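PDB 2QLK: fiber from Human adenovirus 35, which forms the trimeric fibre of the virion, whose head domain, the part present here, binds CD46 and so probably attaches the virus to its host cell. Local coordinates for residues I28-N33 and K46-L51; A80-R85 and F181-N186; L84-D89 and S99-P104; I162-N167 and Y177-E182. All coordinates share one frame; numbering follows the deposited sequence.

Contact 1: I28-N33 and K46-L51; sequences INPPPN and KLTLVL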
# COMPACT_ATOMS: atom_id res chain seq x y z
N ILE A 28 -5.55 18.89 -7.01
CA ILE A 28 -5.61 18.84 -5.55
C ILE A 28 -6.98 19.02 -4.90
O ILE A 28 -7.68 18.04 -4.66
CB ILE A 28 -4.63 19.84 -4.91
CG1 ILE A 28 -3.19 19.41 -5.22
CG2 ILE A 28 -4.84 19.89 -3.40
CD1 ILE A 28 -2.14 20.32 -4.65
N ASN A 29 -7.35 20.26 -4.60
CA ASN A 29 -8.64 20.55 -3.97
C ASN A 29 -9.70 20.89 -5.01
O ASN A 29 -10.07 22.05 -5.18
CB ASN A 29 -8.49 21.72 -2.99
CG ASN A 29 -9.77 22.06 -2.26
OD1 ASN A 29 -10.80 22.37 -2.87
ND2 ASN A 29 -9.73 22.00 -0.94
N PRO A 30 -10.22 19.87 -5.72
CA PRO A 30 -11.23 20.08 -6.75
C PRO A 30 -12.58 20.50 -6.18
O PRO A 30 -12.83 20.35 -4.99
CB PRO A 30 -11.33 18.72 -7.40
CG PRO A 30 -11.28 17.84 -6.20
CD PRO A 30 -10.13 18.44 -5.40
N PRO A 31 -13.45 21.04 -7.04
CA PRO A 31 -14.78 21.46 -6.58
C PRO A 31 -15.62 20.18 -6.50
O PRO A 31 -15.13 19.10 -6.86
CB PRO A 31 -15.25 22.37 -7.70
CG PRO A 31 -14.68 21.70 -8.92
CD PRO A 31 -13.26 21.38 -8.46
N PRO A 32 -16.87 20.27 -6.01
CA PRO A 32 -17.68 19.05 -5.96
C PRO A 32 -17.59 18.51 -7.39
O PRO A 32 -17.90 19.25 -8.35
CB PRO A 32 -19.07 19.56 -5.62
CG PRO A 32 -18.77 20.76 -4.72
CD PRO A 32 -17.56 21.42 -5.39
N ASN A 33 -17.16 17.25 -7.54
CA ASN A 33 -16.96 16.68 -8.86
C ASN A 33 -17.58 15.31 -9.13
O ASN A 33 -17.43 14.78 -10.23
CB ASN A 33 -15.45 16.63 -9.15
CG ASN A 33 -14.70 15.79 -8.12
OD1 ASN A 33 -15.33 15.12 -7.30
ND2 ASN A 33 -13.38 15.81 -8.18
N LYS A 46 -16.54 15.25 -3.19
CA LYS A 46 -15.25 15.68 -3.72
C LYS A 46 -14.28 14.52 -3.72
O LYS A 46 -13.80 14.09 -2.68
CB LYS A 46 -14.68 16.82 -2.88
CG LYS A 46 -15.52 18.08 -2.91
CD LYS A 46 -15.04 19.09 -1.88
CE LYS A 46 -15.73 20.45 -2.07
NZ LYS A 46 -15.45 21.42 -0.95
N LEU A 47 -14.02 14.00 -4.90
CA LEU A 47 -13.12 12.89 -5.05
C LEU A 47 -11.74 13.35 -5.49
O LEU A 47 -11.59 14.06 -6.49
CB LEU A 47 -13.70 11.92 -6.07
CG LEU A 47 -12.75 10.78 -6.47
CD1 LEU A 47 -12.82 9.65 -5.40
CD2 LEU A 47 -13.14 10.25 -7.87
N THR A 48 -10.74 12.96 -4.72
CA THR A 48 -9.34 13.26 -5.04
C THR A 48 -8.75 11.93 -5.50
O THR A 48 -8.62 10.97 -4.71
CB THR A 48 -8.55 13.75 -3.81
OG1 THR A 48 -9.12 14.97 -3.34
CG2 THR A 48 -7.06 13.95 -4.16
N LEU A 49 -8.41 11.87 -6.77
CA LEU A 49 -7.84 10.69 -7.35
C LEU A 49 -6.57 11.12 -8.05
O LEU A 49 -6.60 12.06 -8.84
CB LEU A 49 -8.78 10.11 -8.39
CG LEU A 49 -8.23 8.97 -9.24
CD1 LEU A 49 -7.95 7.72 -8.39
CD2 LEU A 49 -9.26 8.67 -10.31
N VAL A 50 -5.46 10.45 -7.74
CA VAL A 50 -4.20 10.72 -8.36
C VAL A 50 -3.66 9.41 -8.94
O VAL A 50 -3.49 8.43 -8.24
CB VAL A 50 -3.25 11.30 -7.34
CG1 VAL A 50 -1.96 11.77 -8.03
CG2 VAL A 50 -3.93 12.47 -6.61
N LEU A 51 -3.43 9.41 -10.25
CA LEU A 51 -2.90 8.26 -10.97
C LEU A 51 -1.53 8.64 -11.55
O LEU A 51 -1.41 9.62 -12.30
CB LEU A 51 -3.84 7.86 -12.10
CG LEU A 51 -5.27 7.49 -11.72
CD1 LEU A 51 -6.11 7.31 -12.95
CD2 LEU A 51 -5.24 6.15 -10.93

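Contact 2: A80-R85 and F181-N186; sequences ANIQLR and FEWNLN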
# COMPACT_ATOMS: atom_id res chain seq x y z
N ALA A 80 -23.42 1.50 5.36
CA ALA A 80 -23.47 2.46 4.26
C ALA A 80 -22.63 1.97 3.10
O ALA A 80 -21.70 1.17 3.28
CB ALA A 80 -22.97 3.81 4.72
N ASN A 81 -22.95 2.44 1.91
CA ASN A 81 -22.23 2.03 0.73
C ASN A 81 -22.17 3.22 -0.21
O ASN A 81 -23.17 3.92 -0.41
CB ASN A 81 -22.93 0.86 0.05
CG ASN A 81 -22.21 0.40 -1.19
OD1 ASN A 81 -21.21 -0.31 -1.12
ND2 ASN A 81 -22.72 0.81 -2.35
N ILE A 82 -21.00 3.45 -0.76
CA ILE A 82 -20.78 4.54 -1.68
C ILE A 82 -20.07 3.91 -2.85
O ILE A 82 -19.13 3.13 -2.68
CB ILE A 82 -19.90 5.59 -1.05
CG1 ILE A 82 -20.66 6.21 0.14
CG2 ILE A 82 -19.43 6.58 -2.12
CD1 ILE A 82 -19.85 7.21 0.95
N GLN A 83 -20.55 4.23 -4.05
CA GLN A 83 -19.96 3.69 -5.26
C GLN A 83 -19.69 4.81 -6.24
O GLN A 83 -20.50 5.71 -6.42
CB GLN A 83 -20.91 2.68 -5.90
CG GLN A 83 -20.28 1.96 -7.10
CD GLN A 83 -21.25 1.02 -7.79
OE1 GLN A 83 -22.09 1.46 -8.58
NE2 GLN A 83 -21.14 -0.28 -7.49
N LEU A 84 -18.54 4.76 -6.90
CA LEU A 84 -18.20 5.80 -7.86
C LEU A 84 -17.65 5.06 -9.07
O LEU A 84 -16.64 4.36 -8.97
CB LEU A 84 -17.14 6.74 -7.28
CG LEU A 84 -17.43 8.19 -6.82
CD1 LEU A 84 -18.93 8.55 -6.87
CD2 LEU A 84 -16.85 8.38 -5.44
N ARG A 85 -18.31 5.22 -10.20
CA ARG A 85 -17.88 4.56 -11.43
C ARG A 85 -17.25 5.51 -12.43
O ARG A 85 -17.81 6.57 -12.75
CB ARG A 85 -19.06 3.88 -12.10
CG ARG A 85 -19.83 2.90 -11.24
CD ARG A 85 -21.22 2.69 -11.85
NE ARG A 85 -21.90 3.98 -12.02
CZ ARG A 85 -22.85 4.23 -12.92
NH1 ARG A 85 -23.25 3.28 -13.76
NH2 ARG A 85 -23.38 5.44 -12.99
N PHE A 181 -14.98 2.49 -7.85
CA PHE A 181 -14.54 2.53 -6.45
C PHE A 181 -15.75 2.27 -5.60
O PHE A 181 -16.82 2.81 -5.88
CB PHE A 181 -14.00 3.92 -6.08
CG PHE A 181 -12.73 4.32 -6.80
CD1 PHE A 181 -11.48 3.85 -6.36
CD2 PHE A 181 -12.79 5.12 -7.93
CE1 PHE A 181 -10.30 4.19 -7.06
CE2 PHE A 181 -11.61 5.46 -8.63
CZ PHE A 181 -10.37 4.99 -8.20
N GLU A 182 -15.60 1.46 -4.56
CA GLU A 182 -16.70 1.26 -3.67
C GLU A 182 -16.23 1.19 -2.21
O GLU A 182 -15.31 0.44 -1.89
CB GLU A 182 -17.47 -0.01 -4.05
CG GLU A 182 -18.73 -0.18 -3.23
CD GLU A 182 -19.67 -1.21 -3.82
OE1 GLU A 182 -20.30 -0.90 -4.87
OE2 GLU A 182 -19.78 -2.32 -3.25
N TRP A 183 -16.84 2.01 -1.35
CA TRP A 183 -16.52 2.03 0.08
C TRP A 183 -17.73 1.48 0.82
O TRP A 183 -18.87 1.84 0.52
CB TRP A 183 -16.28 3.44 0.60
CG TRP A 183 -15.05 4.10 0.08
CD1 TRP A 183 -13.84 4.17 0.70
CD2 TRP A 183 -14.91 4.81 -1.15
NE1 TRP A 183 -12.95 4.90 -0.06
CE2 TRP A 183 -13.58 5.31 -1.21
CE3 TRP A 183 -15.79 5.08 -2.22
CZ2 TRP A 183 -13.11 6.07 -2.29
CZ3 TRP A 183 -15.32 5.84 -3.29
CH2 TRP A 183 -13.99 6.32 -3.32
N ASN A 184 -17.49 0.64 1.81
CA ASN A 184 -18.56 0.04 2.56
C ASN A 184 -18.30 0.15 4.06
O ASN A 184 -17.25 -0.24 4.57
CB ASN A 184 -18.69 -1.43 2.17
CG ASN A 184 -19.83 -2.11 2.90
OD1 ASN A 184 -21.01 -1.94 2.54
ND2 ASN A 184 -19.50 -2.88 3.92
N LEU A 185 -19.29 0.69 4.76
CA LEU A 185 -19.21 0.81 6.20
C LEU A 185 -20.13 -0.28 6.79
O LEU A 185 -21.31 -0.36 6.45
CB LEU A 185 -19.71 2.17 6.67
CG LEU A 185 -19.96 2.14 8.20
CD1 LEU A 185 -18.61 2.11 8.98
CD2 LEU A 185 -20.80 3.33 8.61
N ASN A 186 -19.60 -1.11 7.67
CA ASN A 186 -20.42 -2.14 8.28
C ASN A 186 -20.02 -2.22 9.74
O ASN A 186 -19.18 -3.03 10.10
CB ASN A 186 -20.19 -3.48 7.57
CG ASN A 186 -21.01 -4.61 8.16
OD1 ASN A 186 -20.70 -5.10 9.25
ND2 ASN A 186 -22.06 -5.01 7.47

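Contact 3: L84-D89 and S99-P104; sequences LRLYFD and SDLKIP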
# COMPACT_ATOMS: atom_id res chain seq x y z
N LEU A 84 -18.54 4.76 -6.90
CA LEU A 84 -18.20 5.80 -7.86
C LEU A 84 -17.65 5.06 -9.07
O LEU A 84 -16.64 4.36 -8.97
CB LEU A 84 -17.14 6.74 -7.28
CG LEU A 84 -17.43 8.19 -6.82
CD1 LEU A 84 -18.93 8.55 -6.87
CD2 LEU A 84 -16.85 8.38 -5.44
N ARG A 85 -18.31 5.22 -10.20
CA ARG A 85 -17.88 4.56 -11.43
C ARG A 85 -17.25 5.51 -12.43
O ARG A 85 -17.81 6.57 -12.75
CB ARG A 85 -19.06 3.88 -12.10
CG ARG A 85 -19.83 2.90 -11.24
CD ARG A 85 -21.22 2.69 -11.85
NE ARG A 85 -21.90 3.98 -12.02
CZ ARG A 85 -22.85 4.23 -12.92
NH1 ARG A 85 -23.25 3.28 -13.76
NH2 ARG A 85 -23.38 5.44 -12.99
N LEU A 86 -16.08 5.14 -12.94
CA LEU A 86 -15.40 5.93 -13.94
C LEU A 86 -15.36 5.11 -15.22
O LEU A 86 -14.92 3.96 -15.21
CB LEU A 86 -13.97 6.25 -13.52
CG LEU A 86 -13.67 6.91 -12.17
CD1 LEU A 86 -12.44 7.81 -12.31
CD2 LEU A 86 -14.83 7.70 -11.70
N TYR A 87 -15.85 5.68 -16.32
CA TYR A 87 -15.81 4.97 -17.60
C TYR A 87 -14.95 5.80 -18.54
O TYR A 87 -15.09 7.03 -18.60
CB TYR A 87 -17.22 4.79 -18.16
CG TYR A 87 -18.15 3.96 -17.29
CD1 TYR A 87 -17.91 2.61 -17.07
CD2 TYR A 87 -19.28 4.53 -16.70
CE1 TYR A 87 -18.79 1.83 -16.28
CE2 TYR A 87 -20.17 3.77 -15.92
CZ TYR A 87 -19.91 2.42 -15.71
OH TYR A 87 -20.79 1.67 -14.96
N PHE A 88 -14.06 5.13 -19.27
CA PHE A 88 -13.15 5.81 -20.19
C PHE A 88 -13.27 5.32 -21.62
O PHE A 88 -13.65 4.17 -21.86
CB PHE A 88 -11.71 5.58 -19.75
CG PHE A 88 -11.40 6.07 -18.37
CD1 PHE A 88 -11.62 5.24 -17.27
CD2 PHE A 88 -10.90 7.36 -18.18
CE1 PHE A 88 -11.35 5.69 -15.97
CE2 PHE A 88 -10.62 7.82 -16.91
CZ PHE A 88 -10.84 6.98 -15.80
N ASP A 89 -12.93 6.19 -22.57
CA ASP A 89 -12.97 5.81 -23.97
C ASP A 89 -11.59 5.29 -24.37
O ASP A 89 -10.67 5.25 -23.55
CB ASP A 89 -13.39 7.00 -24.85
CG ASP A 89 -12.43 8.17 -24.77
OD1 ASP A 89 -11.22 7.97 -25.02
OD2 ASP A 89 -12.89 9.29 -24.48
N SER A 99 -20.25 8.37 -16.27
CA SER A 99 -19.51 8.19 -15.01
C SER A 99 -20.10 9.01 -13.86
O SER A 99 -20.78 10.01 -14.09
CB SER A 99 -18.06 8.60 -15.20
OG SER A 99 -17.45 7.87 -16.26
N ASP A 100 -19.82 8.58 -12.62
CA ASP A 100 -20.25 9.30 -11.44
C ASP A 100 -19.31 10.50 -11.21
O ASP A 100 -19.69 11.45 -10.53
CB ASP A 100 -20.25 8.38 -10.22
CG ASP A 100 -21.26 7.27 -10.34
OD1 ASP A 100 -22.41 7.55 -10.76
OD2 ASP A 100 -20.92 6.11 -10.03
N LEU A 101 -18.09 10.44 -11.76
CA LEU A 101 -17.14 11.57 -11.68
C LEU A 101 -17.52 12.46 -12.90
O LEU A 101 -17.43 12.00 -14.03
CB LEU A 101 -15.69 11.09 -11.84
CG LEU A 101 -14.62 12.19 -11.95
CD1 LEU A 101 -14.71 13.11 -10.73
CD2 LEU A 101 -13.21 11.57 -12.02
N LYS A 102 -17.90 13.71 -12.65
CA LYS A 102 -18.37 14.60 -13.72
C LYS A 102 -17.41 15.62 -14.33
O LYS A 102 -17.81 16.41 -15.21
CB LYS A 102 -19.60 15.35 -13.23
CG LYS A 102 -20.72 14.44 -12.74
CD LYS A 102 -21.18 13.48 -13.81
CE LYS A 102 -22.40 12.69 -13.37
NZ LYS A 102 -22.89 11.80 -14.48
N ILE A 103 -16.17 15.63 -13.86
CA ILE A 103 -15.18 16.56 -14.36
C ILE A 103 -14.02 15.71 -14.84
O ILE A 103 -13.55 14.82 -14.13
CB ILE A 103 -14.73 17.51 -13.22
CG1 ILE A 103 -15.91 18.41 -12.84
CG2 ILE A 103 -13.53 18.31 -13.63
CD1 ILE A 103 -15.84 19.04 -11.48
N PRO A 104 -13.56 15.94 -16.08
CA PRO A 104 -12.45 15.15 -16.61
C PRO A 104 -11.17 15.30 -15.80
O PRO A 104 -10.97 16.28 -15.09
CB PRO A 104 -12.29 15.69 -18.03
CG PRO A 104 -12.73 17.10 -17.90
CD PRO A 104 -13.97 16.97 -17.05

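Contact 4: I162-N167 and Y177-E182; sequences ISIMLN and YAIQFE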
# COMPACT_ATOMS: atom_id res chain seq x y z
N ILE A 162 -12.82 -1.23 1.16
CA ILE A 162 -12.80 -0.57 -0.13
C ILE A 162 -12.45 -1.57 -1.21
O ILE A 162 -11.58 -2.41 -1.04
CB ILE A 162 -11.80 0.63 -0.21
CG1 ILE A 162 -11.75 1.11 -1.66
CG2 ILE A 162 -10.38 0.21 0.28
CD1 ILE A 162 -11.27 2.50 -1.80
N SER A 163 -13.17 -1.48 -2.32
CA SER A 163 -12.96 -2.34 -3.45
C SER A 163 -12.83 -1.53 -4.72
O SER A 163 -13.56 -0.55 -4.93
CB SER A 163 -14.14 -3.30 -3.63
OG SER A 163 -14.11 -4.34 -2.67
N ILE A 164 -11.87 -1.90 -5.54
CA ILE A 164 -11.70 -1.22 -6.80
C ILE A 164 -11.86 -2.29 -7.86
O ILE A 164 -11.21 -3.32 -7.82
CB ILE A 164 -10.32 -0.59 -6.90
CG1 ILE A 164 -10.13 0.37 -5.72
CG2 ILE A 164 -10.18 0.08 -8.27
CD1 ILE A 164 -8.82 1.15 -5.76
N MET A 165 -12.78 -2.06 -8.78
CA MET A 165 -13.01 -3.03 -9.84
C MET A 165 -12.51 -2.44 -11.14
O MET A 165 -12.89 -1.31 -11.52
CB MET A 165 -14.49 -3.36 -9.94
CG MET A 165 -14.79 -4.50 -10.90
SD MET A 165 -16.56 -4.77 -11.14
CE MET A 165 -16.76 -4.15 -12.86
N LEU A 166 -11.65 -3.19 -11.83
CA LEU A 166 -11.08 -2.70 -13.07
C LEU A 166 -11.78 -3.28 -14.30
O LEU A 166 -11.98 -4.49 -14.39
CB LEU A 166 -9.57 -3.03 -13.12
CG LEU A 166 -8.79 -2.51 -11.89
CD1 LEU A 166 -7.46 -3.22 -11.83
CD2 LEU A 166 -8.63 -0.98 -11.93
N ASN A 167 -12.16 -2.40 -15.23
CA ASN A 167 -12.84 -2.82 -16.46
C ASN A 167 -13.99 -3.79 -16.14
O ASN A 167 -14.94 -3.42 -15.45
CB ASN A 167 -11.81 -3.48 -17.41
CG ASN A 167 -10.70 -2.52 -17.81
OD1 ASN A 167 -10.88 -1.30 -17.79
ND2 ASN A 167 -9.55 -3.07 -18.18
N TYR A 177 -12.46 1.48 -21.14
CA TYR A 177 -11.91 1.14 -19.82
C TYR A 177 -12.87 1.55 -18.71
O TYR A 177 -13.71 2.40 -18.91
CB TYR A 177 -10.59 1.87 -19.60
CG TYR A 177 -9.60 1.63 -20.70
CD1 TYR A 177 -8.87 0.45 -20.76
CD2 TYR A 177 -9.42 2.58 -21.71
CE1 TYR A 177 -7.98 0.21 -21.80
CE2 TYR A 177 -8.54 2.35 -22.76
CZ TYR A 177 -7.82 1.16 -22.79
OH TYR A 177 -6.93 0.93 -23.81
N ALA A 178 -12.73 0.93 -17.54
CA ALA A 178 -13.57 1.26 -16.40
C ALA A 178 -12.81 1.07 -15.07
O ALA A 178 -12.01 0.15 -14.93
CB ALA A 178 -14.84 0.40 -16.40
N ILE A 179 -13.08 1.97 -14.13
CA ILE A 179 -12.52 1.95 -12.80
C ILE A 179 -13.69 2.31 -11.91
O ILE A 179 -14.28 3.40 -12.04
CB ILE A 179 -11.43 3.01 -12.61
CG1 ILE A 179 -10.28 2.75 -13.59
CG2 ILE A 179 -10.93 2.99 -11.15
CD1 ILE A 179 -9.09 3.68 -13.39
N GLN A 180 -14.06 1.38 -11.03
CA GLN A 180 -15.15 1.56 -10.10
C GLN A 180 -14.64 1.49 -8.66
O GLN A 180 -13.95 0.54 -8.30
CB GLN A 180 -16.21 0.48 -10.27
CG GLN A 180 -17.43 0.71 -9.39
CD GLN A 180 -18.49 -0.38 -9.54
OE1 GLN A 180 -18.41 -1.44 -8.91
NE2 GLN A 180 -19.48 -0.12 -10.37
N PHE A 181 -14.98 2.49 -7.85
CA PHE A 181 -14.54 2.53 -6.45
C PHE A 181 -15.75 2.27 -5.60
O PHE A 181 -16.82 2.81 -5.88
CB PHE A 181 -14.00 3.92 -6.08
CG PHE A 181 -12.73 4.32 -6.80
CD1 PHE A 181 -11.48 3.85 -6.36
CD2 PHE A 181 -12.79 5.12 -7.93
CE1 PHE A 181 -10.30 4.19 -7.06
CE2 PHE A 181 -11.61 5.46 -8.63
CZ PHE A 181 -10.37 4.99 -8.20
N GLU A 182 -15.60 1.46 -4.56
CA GLU A 182 -16.70 1.26 -3.67
C GLU A 182 -16.23 1.19 -2.21
O GLU A 182 -15.31 0.44 -1.89
CB GLU A 182 -17.47 -0.01 -4.05
CG GLU A 182 -18.73 -0.18 -3.23
CD GLU A 182 -19.67 -1.21 -3.82
OE1 GLU A 182 -20.30 -0.90 -4.87
OE2 GLU A 182 -19.78 -2.32 -3.25

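Contact 1: I28-N33 and K46-L51
N33 and L47 are joined by two hydrogen bonds that make up the tight, buried end of this contact. The side-chain amide of N33 lies against the edge of the strand and pairs with both backbone polar groups of L47, as the backbone of a neighbouring strand would: L47 N donates to N33 OD1 over 3.0 Å in an almost straight bond (179°), and N33 ND2 returns a bond of 3.0 Å to L47 O. Both donors lie in the carbonyl plane of their acceptor, on a lone pair, so the two bonds fix the rotation of the amide. N33 places it there with CG between its own backbone N and carbonyl carbon (chi1 59°). Beside it, the buried P30 rests CG 3.8 Å from L47 O.

The outer side is looser. K46 and P32, both partly exposed, meet through carbon atoms alone: the extended lysine chain runs alongside the proline ring, with K46 CE 3.9 Å from P32 CD. The I28 end is poorly ordered.

The amide thus holds the loop after strand 23-25 to strand 45-54 of the fibre knob, which is paired through T48 with S63 and K46 with V65 to strand 57-66. L47 also touches W183 of strand 177-186, and T48 packs on I208 of a neighbouring subunit.

Contact 2: A80-R85 and F181-N186
I82 and W183 face each other as a hydrogen-bonded pair of two antiparallel strands, whose short axes run 174° apart. I82 N donates to W183 O and W183 N returns a bond of 2.9 Å to I82 O. The pairs A80 with L185 and L84 with F181 are joined in the same way, and the bond from F181 N to L84 O is 2.7 Å long. Between them, N81 with N184 and Q83 with E182 are non-hydrogen-bonded pairs, in which CA-H groups approach the carbonyls opposite.

On the face that carries I82, L84 and W183, the contact is apolar. W183 holds its CG anti to the carbonyl carbon (chi1 -68°), and the six-membered part of its indole reaches the neighbouring strand: I82 CG2 touches W183 CE3 at 3.9 Å, and L84 CD2 approaches W183 CZ3 at 3.7 Å. A80 CB and L185 CB meet at 4.1 Å.

The other face is polar. Q83 NE2 donates to E182 OE1 over 2.8 Å in a bent bond (137° at the hydrogen), meeting the oxygen nearly along its C-O axis. The amide and carboxylate planes are only slightly inclined to each other.

Further out, L64 of strand 57-66 packs against I82, L84 and W183, so the apolar face looks into the core between the two sheets of the knob. Strand 79-88 is outermost in its sheet within the chain, and strand 177-186 is flanked on its other edge by strand 157-166, whose I162 also touches W183.

Contact 3: L84-D89 and S99-P104
R85 and D100 each turn CG anti to the carbonyl carbon, and a bend at chi3 (-55°) in the arginine folds its guanidinium back onto the aspartate. R85 then grips the carboxylate side-on: NE donates to D100 OD2 over 3.1 Å and NH2 to D100 OD1 over 3.2 Å, both nearly straight. Each oxygen lies in the guanidinium plane, yet the nitrogens come from above the carboxylate plane, because the two flat groups are tilted 39° against each other.

The backbone joins the same pair. R85 N donates to D100 OD2 at 2.8 Å, from the same face of the carboxylate as NE, so OD2 takes two bonds; D100 N donates back to R85 O. One step further, the hydroxyl of S99 accepts from Y87 N at 2.7 Å. Y87 also lays CE2 over one face of the R85 guanidinium, 3.7 Å above its plane and offset toward the rim.

Apolar groups complete the contact. L86 CD2 packs on L101 CB at 3.5 Å, and L84 CD1 touches D100 CB at 3.6 Å.

Bonds from S99 OG to L95 O and from K102 NZ to T96 O tie the segment 99-104 to the loop before it, while K102 NZ also bonds to S99 O within the segment. The loop thereby covers the edge of strand 79-88 away from strand 177-186, with D100 and S99 occupying backbone groups of that edge. The salt bridge would be expected to favour a charged D100, since both its oxygens receive bonds from R85.

Contact 4: I162-N167 and Y177-E182
The hairpin of strands 157-166 and 177-186 holds this contact at the end nearest its connecting loop, and I164 and F181 meet on its inner face. The strands are antiparallel, their short axes 168° apart. S163 with E182 and M165 with Q180 are hydrogen-bonded pairs, with M165 N donating to Q180 O at 2.9 Å; I164 with F181 and L166 with I179 are the non-hydrogen-bonded pairs between and beyond them.

I164 lies alongside the F181 ring. Its CG1 is anti to the carbonyl carbon (chi1 -57°), and from there CD1 comes within 3.6 Å of F181 CE1. On its other branch, I164 CG2 stands 4.2 Å from I179 CG2. F203 and F205 of strand 203-208 cover I164, and Y207 of the same strand touches I179, so this face belongs to the core between the sheets.

Past the last pair, N167 continues the bonding in a different way. N167 N donates to A178 O over 2.6 Å, from above the carbonyl plane, while A178 N donates to N167 OD1 at 2.9 Å, in the plane of the side-chain carbonyl. The same OD1 lies at the edge of the Y177 ring, in its plane, 4.0 Å from Y177 CD1.

N167 has a positive phi (48°), and its side-chain oxygen accepts where a backbone carbonyl would in a regular strand pair. Its ND2 bonds to Y130 O and P125 O, so this buried amide has partners at both ends and links the hairpin to the 125-130 loop.

Overall arrangement
Contacts 2 and 4 lie in one sheet and share strand 177-186, which pairs with strand 79-88 on one edge and strand 157-166 on the other; both are buried, built on regular backbone bonds with an apolar inner face. Contact 3, also buried though R85 and D100 are partly exposed, covers the remaining edge of strand 79-88 with a loop, where a salt bridge and side-chain acceptors join a single backbone bond. Contact 1 belongs to the opposing sheet and is partly buried, with a side-chain amide doing the bonding. The sheets meet, among other places, where L49 CD1 touches F181 CZ at 3.6 Å, and the loops of contacts 1 and 3 meet through N33 and K102.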